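Local coordinates for OsmC family protein (Rhodothermus marinus, PDB 5CML), which hydrolyses carboxyl esters, probably as a serine esterase, through this alpha/beta-hydrolase domain of a longer protein that also carries an OsmC domain, at residues Q27-A32 / W247-V252; F94-A97 / P101-L104. All coordinates share one frame; numbering follows the deposited sequence.

A central sheet is held between layers that meet it from both faces, and the two contacts sample one layer each. In contact 1 the C-terminal helix 234-252 packs on the start of strand 30-36, while in contact 2 helix 85-98 turns back toward strand 104-108. The centres lie about 12 Å apart, and the neighbouring strands join them directly: Ala103 N is 3.1 Å from Tyr31 O, a probable hydrogen bond, and Val252 CG1 rests 3.8 Å from Ala103 O. Both contacts gather at the strand starts. The putative triad Ser109, His229 and Asp200 places its nucleophile just past the C-terminal end of strand 104-108, at the other end of the strands from both contacts.

Contact 1 (Q27-A32 / W247-V252); sequences QPVAYA and WARRYV
Val29 O and Val252 O are tied together by one water, which donates to both carbonyls, at 2.6 Å from Val29 O and 3.0 Å from Val252 O. The bridge runs beside a small apolar contact. Val252 directs its side chain at the incoming strand, and its CB comes within 3.7 Å of Ala30 CB. Its CG2, lodged between the backbone N and the carbonyl carbon, leans on the same methyl and reaches Val29 CG2 at 4.0 Å. In the alpha/beta-hydrolase fold the C-terminal helix covers one face of the sheet, and here its last turn packs against the beginning of strand 30-36, with Tyr59 of strand 59-65 touching Val29, Ala248 and Arg249. Val29 CG2 serves a second neighbour as well: the Arg249 chain, extended at first and then bent at chi3 (-79°), returns its guanidinium to set NH1 3.9 Å from that methyl, the two side chains crossing at about a right angle. The helix is kinked near its end: Ala248 O accepts both from Tyr251 N, three residues on (2.9 Å), and from Val252 N, four residues on (3.1 Å).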
loop_
_atom_site.group_PDB
_atom_site.type_symbol
_atom_site.label_atom_id
_atom_site.label_comp_id
_atom_site.label_asym_id
_atom_site.label_seq_id
_atom_site.Cartn_x
_atom_site.Cartn_y
_atom_site.Cartn_z
ATOM N N GLN A 27 -14.707 -15.862 -10.699
ATOM C CA GLN A 27 -13.671 -15.044 -11.342
ATOM C C GLN A 27 -13.729 -13.621 -10.799
ATOM O O GLN A 27 -14.687 -12.900 -11.060
ATOM C CB GLN A 27 -13.840 -15.014 -12.863
ATOM C CG GLN A 27 -12.722 -14.232 -13.575
ATOM C CD GLN A 27 -11.334 -14.821 -13.333
ATOM O OE1 GLN A 27 -10.364 -14.098 -13.074
ATOM N NE2 GLN A 27 -11.231 -16.136 -13.430
ATOM N N PRO A 28 -12.703 -13.205 -10.042
ATOM C CA PRO A 28 -12.722 -11.831 -9.516
ATOM C C PRO A 28 -12.654 -10.795 -10.615
ATOM O O PRO A 28 -12.071 -11.058 -11.682
ATOM C CB PRO A 28 -11.462 -11.773 -8.634
ATOM C CG PRO A 28 -11.196 -13.219 -8.284
ATOM C CD PRO A 28 -11.589 -13.994 -9.493
ATOM N N VAL A 29 -13.231 -9.623 -10.353
ATOM C CA VAL A 29 -13.156 -8.529 -11.303
ATOM C C VAL A 29 -11.687 -8.182 -11.528
ATOM O O VAL A 29 -11.290 -7.789 -12.622
ATOM C CB VAL A 29 -13.913 -7.284 -10.819
ATOM C CG1 VAL A 29 -13.367 -6.778 -9.523
ATOM C CG2 VAL A 29 -13.878 -6.175 -11.861
ATOM N N ALA A 30 -10.897 -8.315 -10.469
ATOM C CA ALA A 30 -9.466 -8.054 -10.515
ATOM C C ALA A 30 -8.837 -8.539 -9.215
ATOM O O ALA A 30 -9.528 -8.688 -8.201
ATOM C CB ALA A 30 -9.161 -6.552 -10.733
ATOM N N TYR A 31 -7.531 -8.776 -9.259
ATOM C CA TYR A 31 -6.742 -9.000 -8.062
ATOM C C TYR A 31 -6.026 -7.696 -7.705
ATOM O O TYR A 31 -5.492 -7.015 -8.592
ATOM C CB TYR A 31 -5.712 -10.132 -8.263
ATOM C CG TYR A 31 -6.350 -11.502 -8.368
ATOM C CD1 TYR A 31 -6.956 -11.919 -9.547
ATOM C CD2 TYR A 31 -6.363 -12.362 -7.284
ATOM C CE1 TYR A 31 -7.556 -13.163 -9.642
ATOM C CE2 TYR A 31 -6.980 -13.597 -7.366
ATOM C CZ TYR A 31 -7.556 -13.996 -8.556
ATOM O OH TYR A 31 -8.153 -15.247 -8.660
ATOM N N ALA A 32 -6.027 -7.369 -6.418
ATOM C CA ALA A 32 -5.367 -6.175 -5.909
ATOM C C ALA A 32 -4.287 -6.595 -4.946
ATOM O O ALA A 32 -4.496 -7.496 -4.142
ATOM C CB ALA A 32 -6.358 -5.248 -5.215
ATOM N N TRP A 247 -14.217 3.301 -7.711
ATOM C CA TRP A 247 -13.346 4.051 -8.590
ATOM C C TRP A 247 -12.542 3.146 -9.513
ATOM O O TRP A 247 -12.471 3.370 -10.706
ATOM C CB TRP A 247 -12.417 4.926 -7.763
ATOM C CG TRP A 247 -11.391 5.623 -8.547
ATOM C CD1 TRP A 247 -11.539 6.795 -9.244
ATOM C CD2 TRP A 247 -10.039 5.207 -8.744
ATOM N NE1 TRP A 247 -10.355 7.130 -9.865
ATOM C CE2 TRP A 247 -9.415 6.178 -9.559
ATOM C CE3 TRP A 247 -9.288 4.118 -8.293
ATOM C CZ2 TRP A 247 -8.080 6.088 -9.933
ATOM C CZ3 TRP A 247 -7.952 4.036 -8.664
ATOM C CH2 TRP A 247 -7.372 5.010 -9.480
ATOM N N ALA A 248 -11.942 2.118 -8.952
ATOM C CA ALA A 248 -11.042 1.300 -9.728
ATOM C C ALA A 248 -11.761 0.446 -10.764
ATOM O O ALA A 248 -11.148 0.014 -11.727
ATOM C CB ALA A 248 -10.192 0.411 -8.797
ATOM N N ARG A 249 -13.056 0.217 -10.584
ATOM C CA ARG A 249 -13.817 -0.599 -11.515
ATOM C C ARG A 249 -13.798 -0.007 -12.938
ATOM O O ARG A 249 -13.892 -0.744 -13.919
ATOM C CB ARG A 249 -15.256 -0.749 -11.015
ATOM C CG ARG A 249 -16.058 -1.772 -11.760
ATOM C CD ARG A 249 -17.474 -1.805 -11.238
ATOM N NE ARG A 249 -17.504 -2.564 -10.002
ATOM C CZ ARG A 249 -17.466 -3.896 -9.963
ATOM N NH1 ARG A 249 -17.411 -4.597 -11.087
ATOM N NH2 ARG A 249 -17.483 -4.524 -8.807
ATOM N N ARG A 250 -13.655 1.314 -13.041
ATOM C CA ARG A 250 -13.575 1.997 -14.342
ATOM C C ARG A 250 -12.377 1.499 -15.163
ATOM O O ARG A 250 -12.399 1.511 -16.403
ATOM C CB ARG A 250 -13.475 3.513 -14.134
ATOM C CG ARG A 250 -13.409 4.373 -15.412
ATOM C CD ARG A 250 -14.670 4.214 -16.254
ATOM N NE ARG A 250 -14.669 5.005 -17.489
ATOM C CZ ARG A 250 -14.128 4.603 -18.638
ATOM N NH1 ARG A 250 -13.521 3.419 -18.725
ATOM N NH2 ARG A 250 -14.189 5.387 -19.707
ATOM N N TYR A 251 -11.351 1.028 -14.464
ATOM C CA TYR A 251 -10.031 0.791 -15.079
ATOM C C TYR A 251 -9.591 -0.659 -15.128
ATOM O O TYR A 251 -8.774 -1.034 -15.984
ATOM C CB TYR A 251 -8.970 1.599 -14.326
ATOM C CG TYR A 251 -9.328 3.056 -14.297
ATOM C CD1 TYR A 251 -9.395 3.781 -15.473
ATOM C CD2 TYR A 251 -9.634 3.691 -13.106
ATOM C CE1 TYR A 251 -9.742 5.112 -15.467
ATOM C CE2 TYR A 251 -9.975 5.023 -13.079
ATOM C CZ TYR A 251 -10.046 5.720 -14.259
ATOM O OH TYR A 251 -10.394 7.036 -14.232
ATOM N N VAL A 252 -10.091 -1.468 -14.203
ATOM C CA VAL A 252 -9.661 -2.856 -14.113
ATOM C C VAL A 252 -10.598 -3.766 -14.905
ATOM O O VAL A 252 -10.212 -4.868 -15.282
ATOM C CB VAL A 252 -9.583 -3.368 -12.649
ATOM C CG1 VAL A 252 -8.667 -2.502 -11.812
ATOM C CG2 VAL A 252 -10.979 -3.484 -12.016
HETATM O O HOH W 1 -9.224 -7.499 -14.198
#

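Contact 2 (F94-A97 / P101-L104); sequences FLSA and PPAL
Leu95 and Pro102 meet at an oblique angle across the turn that carries helix 85-98 into strand 104-108, part of a beta-alpha-beta crossover of the alpha/beta-hydrolase fold in which the helix links strand 59-65 to strand 104-108 across the intervening strand 30-36. The leucine lies along the methylene rim of the proline ring. At its base, Leu95 CB is 4.0 Å from Pro102 CD; farther out, Leu95 CD1 touches Pro102 CB at 3.9 Å and stands a little farther from Pro102 CG. The contact is thus spread along the length of the side chain. Its path is set by the torsions: CG sits beside the backbone N, anti to the carbonyl carbon (chi1 -75°), and the extended second torsion (chi2 173°) carries a methyl on to the proline. Leu95 also touches Leu62 and Tyr31, so that the buried leucine wedges between the turn and the sheet.

One residue on, Ser96 meets the other proline. Pro101 lies alongside it closely enough that the CA atoms of Ser96 and Pro101 are only 3.9 Å apart, and Pro101 CD and CG pack near Ser96 CA. Both prolines have extended, polyproline-like backbone angles, which lead the chain away from the helix, before a bend at Ala103 brings it to strand 104-108; the ring nitrogens have no hydrogen to give, and Pro101 N merely passes Leu95 O at 4.0 Å. The serine hydroxyl has its polar partner within its own helix, a hydrogen bond to Cys92 O one turn earlier, which fixes the side-chain rotation and leaves OG resting 3.5 Å from Pro101 CB.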
loop_
_atom_site.group_PDB
_atom_site.type_symbol
_atom_site.label_atom_id
_atom_site.label_comp_id
_atom_site.label_asym_id
_atom_site.label_seq_id
_atom_site.Cartn_x
_atom_site.Cartn_y
_atom_site.Cartn_z
ATOM N N PHE A 94 3.918 -13.595 -7.254
ATOM C CA PHE A 94 3.096 -14.669 -6.705
ATOM C C PHE A 94 1.702 -14.601 -7.322
ATOM O O PHE A 94 1.166 -15.610 -7.776
ATOM C CB PHE A 94 3.033 -14.561 -5.180
ATOM C CG PHE A 94 1.920 -15.352 -4.552
ATOM C CD1 PHE A 94 2.055 -16.708 -4.338
ATOM C CD2 PHE A 94 0.740 -14.738 -4.165
ATOM C CE1 PHE A 94 1.039 -17.434 -3.756
ATOM C CE2 PHE A 94 -0.275 -15.476 -3.580
ATOM C CZ PHE A 94 -0.123 -16.818 -3.380
ATOM N N LEU A 95 1.132 -13.394 -7.381
ATOM C CA LEU A 95 -0.201 -13.240 -7.970
ATOM C C LEU A 95 -0.198 -13.573 -9.462
ATOM O O LEU A 95 -1.125 -14.249 -9.967
ATOM C CB LEU A 95 -0.726 -11.819 -7.732
ATOM C CG LEU A 95 -1.209 -11.518 -6.317
ATOM C CD1 LEU A 95 -1.520 -10.033 -6.236
ATOM C CD2 LEU A 95 -2.467 -12.363 -5.926
ATOM N N SER A 96 0.847 -13.125 -10.161
ATOM C CA SER A 96 0.971 -13.402 -11.587
ATOM C C SER A 96 1.023 -14.894 -11.866
ATOM O O SER A 96 0.420 -15.370 -12.826
ATOM C CB SER A 96 2.224 -12.727 -12.167
ATOM O OG SER A 96 2.058 -11.335 -12.196
ATOM N N ALA A 97 1.706 -15.637 -11.002
ATOM C CA ALA A 97 1.884 -17.074 -11.213
ATOM C C ALA A 97 0.665 -17.876 -10.768
ATOM O O ALA A 97 0.159 -18.723 -11.514
ATOM C CB ALA A 97 3.111 -17.548 -10.475
ATOM N N PRO A 101 -2.096 -11.507 -12.733
ATOM C CA PRO A 101 -1.312 -10.318 -12.401
ATOM C C PRO A 101 -2.207 -9.233 -11.832
ATOM O O PRO A 101 -3.336 -9.027 -12.337
ATOM C CB PRO A 101 -0.711 -9.891 -13.748
ATOM C CG PRO A 101 -0.684 -11.162 -14.557
ATOM C CD PRO A 101 -1.928 -11.906 -14.140
ATOM N N PRO A 102 -1.736 -8.545 -10.782
ATOM C CA PRO A 102 -2.663 -7.573 -10.175
ATOM C C PRO A 102 -2.918 -6.379 -11.088
ATOM O O PRO A 102 -1.993 -5.819 -11.693
ATOM C CB PRO A 102 -1.944 -7.143 -8.892
ATOM C CG PRO A 102 -0.464 -7.391 -9.202
ATOM C CD PRO A 102 -0.450 -8.623 -10.073
ATOM N N ALA A 103 -4.185 -5.999 -11.175
ATOM C CA ALA A 103 -4.613 -4.878 -11.985
ATOM C C ALA A 103 -4.737 -3.622 -11.137
ATOM O O ALA A 103 -4.841 -2.544 -11.679
ATOM C CB ALA A 103 -5.939 -5.183 -12.660
ATOM N N LEU A 104 -4.699 -3.777 -9.817
ATOM C CA LEU A 104 -4.839 -2.649 -8.883
ATOM C C LEU A 104 -3.786 -2.789 -7.809
ATOM O O LEU A 104 -3.650 -3.867 -7.209
ATOM C CB LEU A 104 -6.240 -2.632 -8.252
ATOM C CG LEU A 104 -6.563 -1.644 -7.122
ATOM C CD1 LEU A 104 -6.455 -0.226 -7.577
ATOM C CD2 LEU A 104 -7.960 -1.907 -6.581
#